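Local coordinates for protein CD180 antigen (PDB 3T6Q) that may cooperate with MD-1 and TLR4 to mediate the innate immune response of B-cells to bacterial lipopolysaccharide, leading to NF-kappa-B activation, at residues 46-51 / 70-75; 261-266 / 285-290; 281-286 / 304-309. All coordinates share one frame; numbering follows the deposited sequence.

Contact 1 of 3, residues 46-51 / 70-75. With NAG (2-acetamido-2-deoxy-beta-D-glucopyranose), chain R.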
loop_
_atom_site.group_PDB
_atom_site.type_symbol
_atom_site.label_atom_id
_atom_site.label_comp_id
_atom_site.label_asym_id
_atom_site.label_seq_id
_atom_site.Cartn_x
_atom_site.Cartn_y
_atom_site.Cartn_z
ATOM N N PRO A 46 -15.964 1.770 -11.335
ATOM C CA PRO A 46 -15.823 2.021 -9.901
ATOM C C PRO A 46 -16.423 0.890 -9.068
ATOM O O PRO A 46 -15.871 0.532 -8.020
ATOM C CB PRO A 46 -16.585 3.366 -9.720
ATOM C CG PRO A 46 -16.377 4.044 -11.014
ATOM C CD PRO A 46 -16.494 2.949 -12.049
ATOM N N THR A 47 -17.514 0.281 -9.541
ATOM C CA THR A 47 -18.021 -0.931 -8.867
ATOM C C THR A 47 -18.284 -1.952 -9.956
ATOM O O THR A 47 -18.653 -1.582 -11.055
ATOM C CB THR A 47 -19.360 -0.698 -8.121
ATOM O OG1 THR A 47 -20.367 -0.397 -9.083
ATOM C CG2 THR A 47 -19.287 0.463 -7.099
ATOM N N ILE A 48 -18.042 -3.222 -9.661
ATOM C CA ILE A 48 -18.453 -4.291 -10.554
ATOM C C ILE A 48 -19.369 -5.172 -9.694
ATOM O O ILE A 48 -19.239 -5.249 -8.431
ATOM C CB ILE A 48 -17.250 -5.049 -11.215
ATOM C CG1 ILE A 48 -16.299 -5.643 -10.127
ATOM C CG2 ILE A 48 -16.483 -4.081 -12.118
ATOM C CD1 ILE A 48 -15.105 -6.433 -10.711
ATOM N N GLN A 49 -20.318 -5.815 -10.360
ATOM C CA GLN A 49 -21.406 -6.460 -9.626
ATOM C C GLN A 49 -22.051 -7.498 -10.588
ATOM O O GLN A 49 -21.578 -7.670 -11.709
ATOM C CB GLN A 49 -22.428 -5.390 -9.162
ATOM C CG GLN A 49 -23.089 -4.586 -10.291
ATOM C CD GLN A 49 -22.387 -3.287 -10.578
ATOM O OE1 GLN A 49 -21.740 -2.704 -9.702
ATOM N NE2 GLN A 49 -22.501 -2.818 -11.803
ATOM N N ASN A 50 -23.126 -8.151 -10.151
ATOM C CA ASN A 50 -23.725 -9.282 -10.881
ATOM C C ASN A 50 -24.131 -8.982 -12.297
ATOM O O ASN A 50 -24.105 -9.871 -13.139
ATOM C CB ASN A 50 -24.890 -9.901 -10.089
ATOM C CG ASN A 50 -26.120 -8.989 -10.033
ATOM O OD1 ASN A 50 -26.010 -7.767 -9.929
ATOM N ND2 ASN A 50 -27.305 -9.596 -10.120
ATOM N N THR A 51 -24.420 -7.719 -12.601
ATOM C CA THR A 51 -24.821 -7.328 -13.950
ATOM C C THR A 51 -23.674 -6.931 -14.904
ATOM O O THR A 51 -23.883 -6.747 -16.118
ATOM C CB THR A 51 -25.790 -6.138 -13.887
ATOM O OG1 THR A 51 -25.211 -5.143 -13.038
ATOM C CG2 THR A 51 -27.142 -6.572 -13.283
ATOM N N TYR A 70 -13.248 -0.121 -7.083
ATOM C CA TYR A 70 -13.249 -0.048 -5.622
ATOM C C TYR A 70 -14.087 -1.140 -4.990
ATOM O O TYR A 70 -13.843 -1.486 -3.845
ATOM C CB TYR A 70 -13.784 1.322 -5.157
ATOM C CG TYR A 70 -12.839 2.466 -5.514
ATOM C CD1 TYR A 70 -11.888 2.910 -4.597
ATOM C CD2 TYR A 70 -12.887 3.082 -6.774
ATOM C CE1 TYR A 70 -11.024 3.969 -4.907
ATOM C CE2 TYR A 70 -11.991 4.115 -7.111
ATOM C CZ TYR A 70 -11.069 4.558 -6.165
ATOM O OH TYR A 70 -10.187 5.604 -6.451
ATOM N N TRP A 71 -15.089 -1.670 -5.704
ATOM C CA TRP A 71 -16.017 -2.628 -5.106
ATOM C C TRP A 71 -16.217 -3.824 -6.000
ATOM O O TRP A 71 -16.495 -3.659 -7.160
ATOM C CB TRP A 71 -17.400 -1.983 -4.857
ATOM C CG TRP A 71 -17.307 -0.838 -3.880
ATOM C CD1 TRP A 71 -17.121 0.527 -4.169
ATOM C CD2 TRP A 71 -17.285 -0.926 -2.410
ATOM N NE1 TRP A 71 -17.048 1.267 -3.001
ATOM C CE2 TRP A 71 -17.122 0.456 -1.913
ATOM C CE3 TRP A 71 -17.375 -1.957 -1.494
ATOM C CZ2 TRP A 71 -17.083 0.745 -0.561
ATOM C CZ3 TRP A 71 -17.340 -1.645 -0.131
ATOM C CH2 TRP A 71 -17.194 -0.327 0.320
ATOM N N ILE A 72 -16.172 -5.022 -5.424
ATOM C CA ILE A 72 -16.581 -6.256 -6.167
ATOM C C ILE A 72 -17.720 -6.919 -5.382
ATOM O O ILE A 72 -17.468 -7.534 -4.341
ATOM C CB ILE A 72 -15.405 -7.261 -6.316
ATOM C CG1 ILE A 72 -14.156 -6.531 -6.835
ATOM C CG2 ILE A 72 -15.812 -8.430 -7.251
ATOM C CD1 ILE A 72 -12.963 -7.473 -7.124
ATOM N N HIS A 73 -18.951 -6.754 -5.873
ATOM C CA HIS A 73 -20.161 -7.160 -5.139
ATOM C C HIS A 73 -20.559 -8.594 -5.412
ATOM O O HIS A 73 -19.900 -9.288 -6.196
ATOM C CB HIS A 73 -21.336 -6.200 -5.421
ATOM C CG HIS A 73 -21.143 -4.791 -4.851
ATOM N ND1 HIS A 73 -20.529 -4.554 -3.674
ATOM C CD2 HIS A 73 -21.512 -3.550 -5.350
ATOM C CE1 HIS A 73 -20.479 -3.224 -3.453
ATOM N NE2 HIS A 73 -21.100 -2.616 -4.465
ATOM N N GLU A 74 -21.628 -9.048 -4.749
ATOM C CA GLU A 74 -22.045 -10.465 -4.828
ATOM C C GLU A 74 -22.187 -10.916 -6.277
ATOM O O GLU A 74 -22.593 -10.149 -7.142
ATOM C CB GLU A 74 -23.330 -10.730 -4.018
ATOM C CG GLU A 74 -24.564 -10.014 -4.545
ATOM C CD GLU A 74 -25.625 -9.751 -3.481
ATOM O OE1 GLU A 74 -26.717 -9.292 -3.870
ATOM O OE2 GLU A 74 -25.379 -9.968 -2.275
ATOM N N ASP A 75 -21.784 -12.157 -6.555
ATOM C CA ASP A 75 -21.951 -12.735 -7.889
ATOM C C ASP A 75 -21.443 -11.911 -9.071
ATOM O O ASP A 75 -21.962 -12.035 -10.184
ATOM C CB ASP A 75 -23.449 -13.070 -8.108
ATOM C CG ASP A 75 -23.995 -14.013 -7.038
ATOM O OD1 ASP A 75 -23.382 -15.079 -6.823
ATOM O OD2 ASP A 75 -25.024 -13.691 -6.394
HETATM C C1 NAG R . -28.564 -8.886 -10.066
HETATM C C2 NAG R . -29.643 -9.542 -10.947
HETATM C C3 NAG R . -31.031 -8.944 -10.629
HETATM C C4 NAG R . -31.302 -8.747 -9.129
HETATM C C5 NAG R . -30.120 -7.985 -8.542
HETATM C C6 NAG R . -30.238 -7.601 -7.073
HETATM C C7 NAG R . -28.596 -10.464 -12.999
HETATM C C8 NAG R . -28.276 -10.302 -14.449
HETATM N N2 NAG R . -29.290 -9.488 -12.370
HETATM O O3 NAG R . -32.010 -9.829 -11.101
HETATM O O4 NAG R . -32.532 -8.070 -8.930
HETATM O O5 NAG R . -28.991 -8.811 -8.707
HETATM O O6 NAG R . -30.173 -8.766 -6.302
HETATM O O7 NAG R . -28.209 -11.502 -12.457
HETATM O O HOH W 1 -23.991 -7.874 -7.451
#
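Ile48 holds CG1 in the crowded position between its backbone N and carbonyl carbon (chi1 57°), whereas Ile72 keeps CG1 beside the backbone N and anti to the carbonyl carbon (chi1 -49°). The two side chains run side by side in the same direction, and CD1 of Ile48 meets CG1 of Ile72 at 4.0 Å. On the other side of the strands Thr47 lays its CG2 against Trp71, reaching the indole carbon CD1 at 3.6 Å. Thr47 OG1, turned the other way, donates to Gln49 OE1 on a lone pair in the amide plane, which folds the bent Gln49 side chain back along its own segment. Between these layers the backbones pair in parallel: Ile48 N donates to Trp71 O, and His73 N to Ile48 O (3.0 Å). Pro46 O receives both Tyr70 N at 2.9 Å and the more distant Trp71 N at 3.3 Å. Segments 46-51 and 70-75 belong to leucine-rich repeats 1 and 2, and strands 47-48, 71-72 and 95-96 form a small parallel sheet in the returning part of successive coils. Past the strands a water takes the N-H of Asn50 and donates to Glu74 O (2.7 Å), bridging the gap. The Asn50 side chain leads away to its N-linked sugar, bonded through ND2. Trp71 and His73 also pack on the chain of another protein.

Contact 2 of 3, residues 261-266 / 285-290; sequences LQKHYF and LTATHL
Thr286 O is met by two groups of the facing turn: Lys263 N donates to it at 3.0 Å, nearly along the C=O axis, and Gln262 CA lies 3.2 Å from Thr286 O in a bent CA-H...O contact. Further on, Phe266 N donates to Thr288 O. Between these bonds the methyl CG2 of Thr288 sits against Leu261 O and the Phe266 ring, 3.6 Å from ring atom CD2. Over one face of that ring lies Leu285 CD2, offset toward the rim and 3.7 Å from CZ, a CH-pi contact. Tyr265, its CG anti to the backbone N (chi1 -169°), turns the CD2 edge onto the face of His289 in a T-shaped pair, planes at 64°. Two waters add to the join, one linking Lys263 NZ with Ala287 O, the other Lys263 O with His289 NE2; Lys263 NZ also forms a salt bridge with Glu236. Thr288 and His264 occupy the position usually held by asparagine in the leucine-rich repeat, and Thr288 OG1 donates to Leu285 O at 2.8 Å. Both segments are loops that leave strands 255-260 and 282-284 and enter the returning part of their coils, while Asn311 of the next repeat accepts from Thr288 N and Leu290 N.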
loop_
_atom_site.group_PDB
_atom_site.type_symbol
_atom_site.label_atom_id
_atom_site.label_comp_id
_atom_site.label_asym_id
_atom_site.label_seq_id
_atom_site.Cartn_x
_atom_site.Cartn_y
_atom_site.Cartn_z
ATOM N N LEU A 261 23.279 -16.435 -7.054
ATOM C CA LEU A 261 23.775 -15.491 -6.090
ATOM C C LEU A 261 24.191 -14.168 -6.766
ATOM O O LEU A 261 25.145 -13.513 -6.339
ATOM C CB LEU A 261 24.994 -16.130 -5.356
ATOM C CG LEU A 261 24.565 -17.217 -4.353
ATOM C CD1 LEU A 261 25.673 -18.182 -3.947
ATOM C CD2 LEU A 261 23.922 -16.550 -3.111
ATOM N N GLN A 262 23.494 -13.788 -7.828
ATOM C CA GLN A 262 23.952 -12.618 -8.588
ATOM C C GLN A 262 24.089 -11.334 -7.740
ATOM O O GLN A 262 23.315 -11.116 -6.784
ATOM C CB GLN A 262 23.008 -12.385 -9.784
ATOM C CG GLN A 262 21.600 -11.884 -9.376
ATOM C CD GLN A 262 20.962 -11.022 -10.478
ATOM O OE1 GLN A 262 20.970 -11.382 -11.637
ATOM N NE2 GLN A 262 20.409 -9.885 -10.097
ATOM N N LYS A 263 25.081 -10.513 -8.100
ATOM C CA LYS A 263 25.247 -9.130 -7.613
ATOM C C LYS A 263 25.674 -9.030 -6.168
ATOM O O LYS A 263 25.833 -7.934 -5.666
ATOM C CB LYS A 263 24.023 -8.256 -7.894
ATOM C CG LYS A 263 23.776 -8.076 -9.396
ATOM C CD LYS A 263 23.075 -6.754 -9.697
ATOM C CE LYS A 263 23.123 -6.479 -11.205
ATOM N NZ LYS A 263 24.390 -5.831 -11.626
ATOM N N HIS A 264 25.849 -10.165 -5.480
ATOM C CA HIS A 264 26.545 -10.105 -4.189
ATOM C C HIS A 264 27.991 -9.817 -4.389
ATOM O O HIS A 264 28.561 -10.092 -5.475
ATOM C CB HIS A 264 26.362 -11.407 -3.381
ATOM C CG HIS A 264 24.956 -11.586 -2.880
ATOM N ND1 HIS A 264 24.471 -10.882 -1.819
ATOM C CD2 HIS A 264 23.905 -12.352 -3.368
ATOM C CE1 HIS A 264 23.187 -11.214 -1.615
ATOM N NE2 HIS A 264 22.825 -12.105 -2.578
ATOM N N TYR A 265 28.620 -9.273 -3.355
ATOM C CA TYR A 265 30.008 -8.840 -3.490
ATOM C C TYR A 265 30.986 -9.957 -3.111
ATOM O O TYR A 265 31.353 -10.089 -1.945
ATOM C CB TYR A 265 30.243 -7.584 -2.656
ATOM C CG TYR A 265 31.557 -6.872 -2.911
ATOM C CD1 TYR A 265 32.494 -6.704 -1.876
ATOM C CD2 TYR A 265 31.870 -6.359 -4.179
ATOM C CE1 TYR A 265 33.690 -6.044 -2.098
ATOM C CE2 TYR A 265 33.069 -5.689 -4.405
ATOM C CZ TYR A 265 33.968 -5.545 -3.357
ATOM O OH TYR A 265 35.153 -4.895 -3.559
ATOM N N PHE A 266 31.400 -10.751 -4.109
ATOM C CA PHE A 266 32.349 -11.834 -3.901
ATOM C C PHE A 266 33.833 -11.429 -4.009
ATOM O O PHE A 266 34.631 -11.962 -3.258
ATOM C CB PHE A 266 32.087 -13.024 -4.837
ATOM C CG PHE A 266 30.924 -13.922 -4.420
ATOM C CD1 PHE A 266 31.166 -15.211 -3.885
ATOM C CD2 PHE A 266 29.587 -13.541 -4.625
ATOM C CE1 PHE A 266 30.080 -16.058 -3.548
ATOM C CE2 PHE A 266 28.510 -14.383 -4.298
ATOM C CZ PHE A 266 28.757 -15.634 -3.745
ATOM N N LEU A 285 26.875 -16.966 -10.667
ATOM C CA LEU A 285 27.596 -15.862 -9.985
ATOM C C LEU A 285 27.664 -14.600 -10.860
ATOM O O LEU A 285 28.680 -13.898 -10.875
ATOM C CB LEU A 285 28.978 -16.344 -9.585
ATOM C CG LEU A 285 28.992 -17.509 -8.553
ATOM C CD1 LEU A 285 30.402 -18.090 -8.439
ATOM C CD2 LEU A 285 28.522 -17.029 -7.176
ATOM N N THR A 286 26.579 -14.342 -11.601
ATOM C CA THR A 286 26.474 -13.190 -12.496
ATOM C C THR A 286 26.755 -11.877 -11.754
ATOM O O THR A 286 26.164 -11.617 -10.678
ATOM C CB THR A 286 25.079 -13.112 -13.134
ATOM O OG1 THR A 286 24.896 -14.229 -13.993
ATOM C CG2 THR A 286 24.961 -11.786 -14.005
ATOM N N ALA A 287 27.681 -11.094 -12.286
ATOM C CA ALA A 287 27.930 -9.715 -11.786
ATOM C C ALA A 287 28.281 -9.665 -10.290
ATOM O O ALA A 287 27.740 -8.825 -9.565
ATOM C CB ALA A 287 26.731 -8.819 -12.095
ATOM N N THR A 288 29.196 -10.517 -9.850
ATOM C CA THR A 288 29.550 -10.599 -8.433
ATOM C C THR A 288 30.903 -9.962 -8.136
ATOM O O THR A 288 31.510 -10.223 -7.068
ATOM C CB THR A 288 29.557 -12.072 -7.916
ATOM O OG1 THR A 288 30.332 -12.916 -8.806
ATOM C CG2 THR A 288 28.074 -12.582 -7.749
ATOM N N HIS A 289 31.366 -9.098 -9.046
ATOM C CA HIS A 289 32.684 -8.381 -8.924
ATOM C C HIS A 289 33.891 -9.292 -8.874
ATOM O O HIS A 289 34.914 -8.946 -8.291
ATOM C CB HIS A 289 32.667 -7.451 -7.722
ATOM C CG HIS A 289 31.493 -6.517 -7.722
ATOM N ND1 HIS A 289 31.550 -5.279 -8.268
ATOM C CD2 HIS A 289 30.163 -6.707 -7.305
ATOM C CE1 HIS A 289 30.338 -4.687 -8.161
ATOM N NE2 HIS A 289 29.496 -5.560 -7.562
ATOM N N LEU A 290 33.785 -10.482 -9.453
ATOM C CA LEU A 290 34.940 -11.401 -9.534
ATOM C C LEU A 290 35.998 -10.942 -10.534
ATOM O O LEU A 290 35.666 -10.633 -11.698
ATOM C CB LEU A 290 34.475 -12.824 -9.928
ATOM C CG LEU A 290 33.553 -13.602 -8.974
ATOM C CD1 LEU A 290 32.975 -14.901 -9.614
ATOM C CD2 LEU A 290 34.331 -13.916 -7.710
HETATM O O HOH W 2 26.841 -6.145 -9.821
HETATM O O HOH W 3 26.504 -5.651 -7.161
#

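Contact 3 of 3, residues 281-286 / 304-309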
loop_
_atom_site.group_PDB
_atom_site.type_symbol
_atom_site.label_atom_id
_atom_site.label_comp_id
_atom_site.label_asym_id
_atom_site.label_seq_id
_atom_site.Cartn_x
_atom_site.Cartn_y
_atom_site.Cartn_z
ATOM N N GLN A 281 24.128 -28.654 -8.706
ATOM C CA GLN A 281 24.327 -28.915 -10.113
ATOM C C GLN A 281 24.611 -27.637 -10.902
ATOM O O GLN A 281 25.321 -27.686 -11.911
ATOM C CB GLN A 281 23.114 -29.650 -10.688
ATOM C CG GLN A 281 22.826 -31.005 -9.985
ATOM C CD GLN A 281 23.989 -31.969 -10.024
ATOM O OE1 GLN A 281 24.424 -32.411 -11.095
ATOM N NE2 GLN A 281 24.492 -32.323 -8.850
ATOM N N GLU A 282 24.022 -26.513 -10.476
ATOM C CA GLU A 282 24.143 -25.273 -11.236
ATOM C C GLU A 282 24.406 -24.144 -10.270
ATOM O O GLU A 282 23.746 -24.068 -9.206
ATOM C CB GLU A 282 22.854 -24.925 -11.966
ATOM C CG GLU A 282 22.281 -26.046 -12.792
ATOM C CD GLU A 282 21.217 -25.534 -13.765
ATOM O OE1 GLU A 282 21.038 -24.264 -13.905
ATOM O OE2 GLU A 282 20.565 -26.416 -14.369
ATOM N N LEU A 283 25.368 -23.292 -10.622
ATOM C CA LEU A 283 25.720 -22.154 -9.761
ATOM C C LEU A 283 25.819 -20.893 -10.635
ATOM O O LEU A 283 26.515 -20.869 -11.675
ATOM C CB LEU A 283 27.046 -22.401 -9.006
ATOM C CG LEU A 283 27.751 -21.204 -8.353
ATOM C CD1 LEU A 283 26.865 -20.706 -7.208
ATOM C CD2 LEU A 283 29.082 -21.728 -7.849
ATOM N N ASP A 284 25.115 -19.858 -10.218
ATOM C CA ASP A 284 25.100 -18.596 -10.998
ATOM C C ASP A 284 25.736 -17.465 -10.193
ATOM O O ASP A 284 25.170 -17.013 -9.184
ATOM C CB ASP A 284 23.660 -18.216 -11.382
ATOM C CG ASP A 284 23.612 -17.119 -12.451
ATOM O OD1 ASP A 284 24.389 -16.119 -12.341
ATOM O OD2 ASP A 284 22.832 -17.293 -13.426
ATOM N N LEU A 285 26.875 -16.966 -10.667
ATOM C CA LEU A 285 27.596 -15.862 -9.985
ATOM C C LEU A 285 27.664 -14.600 -10.860
ATOM O O LEU A 285 28.680 -13.898 -10.875
ATOM C CB LEU A 285 28.978 -16.344 -9.585
ATOM C CG LEU A 285 28.992 -17.509 -8.553
ATOM C CD1 LEU A 285 30.402 -18.090 -8.439
ATOM C CD2 LEU A 285 28.522 -17.029 -7.176
ATOM N N THR A 286 26.579 -14.342 -11.601
ATOM C CA THR A 286 26.474 -13.190 -12.496
ATOM C C THR A 286 26.755 -11.877 -11.754
ATOM O O THR A 286 26.164 -11.617 -10.678
ATOM C CB THR A 286 25.079 -13.112 -13.134
ATOM O OG1 THR A 286 24.896 -14.229 -13.993
ATOM C CG2 THR A 286 24.961 -11.786 -14.005
ATOM N N LYS A 304 27.724 -29.067 -12.622
ATOM C CA LYS A 304 27.535 -29.240 -14.063
ATOM C C LYS A 304 27.469 -27.906 -14.852
ATOM O O LYS A 304 27.943 -27.819 -15.998
ATOM C CB LYS A 304 26.275 -30.077 -14.326
ATOM C CG LYS A 304 26.242 -31.405 -13.536
ATOM C CD LYS A 304 27.452 -32.304 -13.826
ATOM C CE LYS A 304 27.185 -33.741 -13.292
ATOM N NZ LYS A 304 26.956 -33.633 -11.819
ATOM N N LYS A 305 26.869 -26.888 -14.252
ATOM C CA LYS A 305 26.646 -25.611 -14.980
ATOM C C LYS A 305 27.137 -24.463 -14.124
ATOM O O LYS A 305 26.811 -24.398 -12.935
ATOM C CB LYS A 305 25.165 -25.394 -15.351
ATOM C CG LYS A 305 24.571 -26.592 -16.109
ATOM C CD LYS A 305 23.183 -26.291 -16.701
ATOM C CE LYS A 305 22.532 -27.530 -17.282
ATOM N NZ LYS A 305 21.449 -27.125 -18.227
ATOM N N LEU A 306 27.897 -23.560 -14.738
ATOM C CA LEU A 306 28.462 -22.431 -14.033
ATOM C C LEU A 306 28.269 -21.146 -14.861
ATOM O O LEU A 306 28.557 -21.118 -16.064
ATOM C CB LEU A 306 29.969 -22.657 -13.755
ATOM C CG LEU A 306 30.747 -21.557 -13.014
ATOM C CD1 LEU A 306 30.194 -21.286 -11.598
ATOM C CD2 LEU A 306 32.253 -21.887 -12.972
ATOM N N VAL A 307 27.784 -20.093 -14.208
ATOM C CA VAL A 307 27.623 -18.842 -14.895
ATOM C C VAL A 307 28.538 -17.818 -14.221
ATOM O O VAL A 307 28.374 -17.537 -13.021
ATOM C CB VAL A 307 26.177 -18.339 -14.830
ATOM C CG1 VAL A 307 26.063 -16.959 -15.545
ATOM C CG2 VAL A 307 25.205 -19.348 -15.478
ATOM N N LEU A 308 29.482 -17.266 -14.972
ATOM C CA LEU A 308 30.435 -16.232 -14.423
ATOM C C LEU A 308 30.347 -14.947 -15.249
ATOM O O LEU A 308 31.291 -14.158 -15.329
ATOM C CB LEU A 308 31.865 -16.761 -14.515
ATOM C CG LEU A 308 32.188 -18.050 -13.707
ATOM C CD1 LEU A 308 33.613 -18.540 -13.965
ATOM C CD2 LEU A 308 31.955 -17.819 -12.241
ATOM N N SER A 309 29.210 -14.782 -15.899
ATOM C CA SER A 309 28.959 -13.590 -16.738
ATOM C C SER A 309 29.027 -12.297 -15.942
ATOM O O SER A 309 28.743 -12.279 -14.724
ATOM C CB SER A 309 27.576 -13.745 -17.353
ATOM O OG SER A 309 27.568 -14.907 -18.174
HETATM O O HOH W 4 19.813 -24.773 -16.682
#
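Val307 lies over one face of the Asp284 carboxylate, with its CB 3.7 Å from Asp284 CG, while the rim at OD1 is taken by Thr286: its backbone N-H closes an Asx turn and its OG1 donates to the syn lone pair at 2.6 Å. The carboxylate of Glu282 is covered in the same way, for the methylenes of Lys305 run across one face and CD comes 3.5 Å from OE2. At the start of the strands the Gln281 amide is met in its plane by Lys304 NZ, which donates to a lone pair of OE1 (2.9 Å); the same ammonium also donates to Thr302 O, its stronger partner. The axes of strands 282-284 and 305-307 run parallel and come within 4.8 Å of each other, in the long row of strands, one per leucine-rich repeat. Gln281 O accepts from both Lys304 N and Lys305 N, and the ladder continues through Leu283 N to Lys305 O, Val307 N to Leu283 O and Leu285 N to Val307 O (2.8 Å). The leucines face the core: Leu283 and Leu306 point the same way, CD2 to CD1 at 3.9 Å, and Leu285 lies alongside Leu308. Glu282 OE2 and Lys305 NZ, 4.0 Å apart and beyond a salt bridge, are linked by a water that donates to OE2 and accepts from NZ, which would probably favour both charged forms.

How the contacts relate
The three contacts each join one leucine-rich repeat to the next, and they follow the chain in the order 1, 2, 3. Contact 1 links repeats 1 and 2 near the N-terminal end, in a separate sheet of strands 47-48, 71-72 and 95-96; its centre lies about 48 Å from that of contact 2 and about 49 Å from that of contact 3. Contacts 2 and 3 have centres about 11 Å apart and share Leu285 and Thr286. Contact 2 joins the loops after the strands of repeats 8 and 9, whose strands also pair; contact 3 joins repeats 9 and 10 within the long row of parallel strands. Repeat-to-repeat joins thus recur along the solenoid at different positions of the coil.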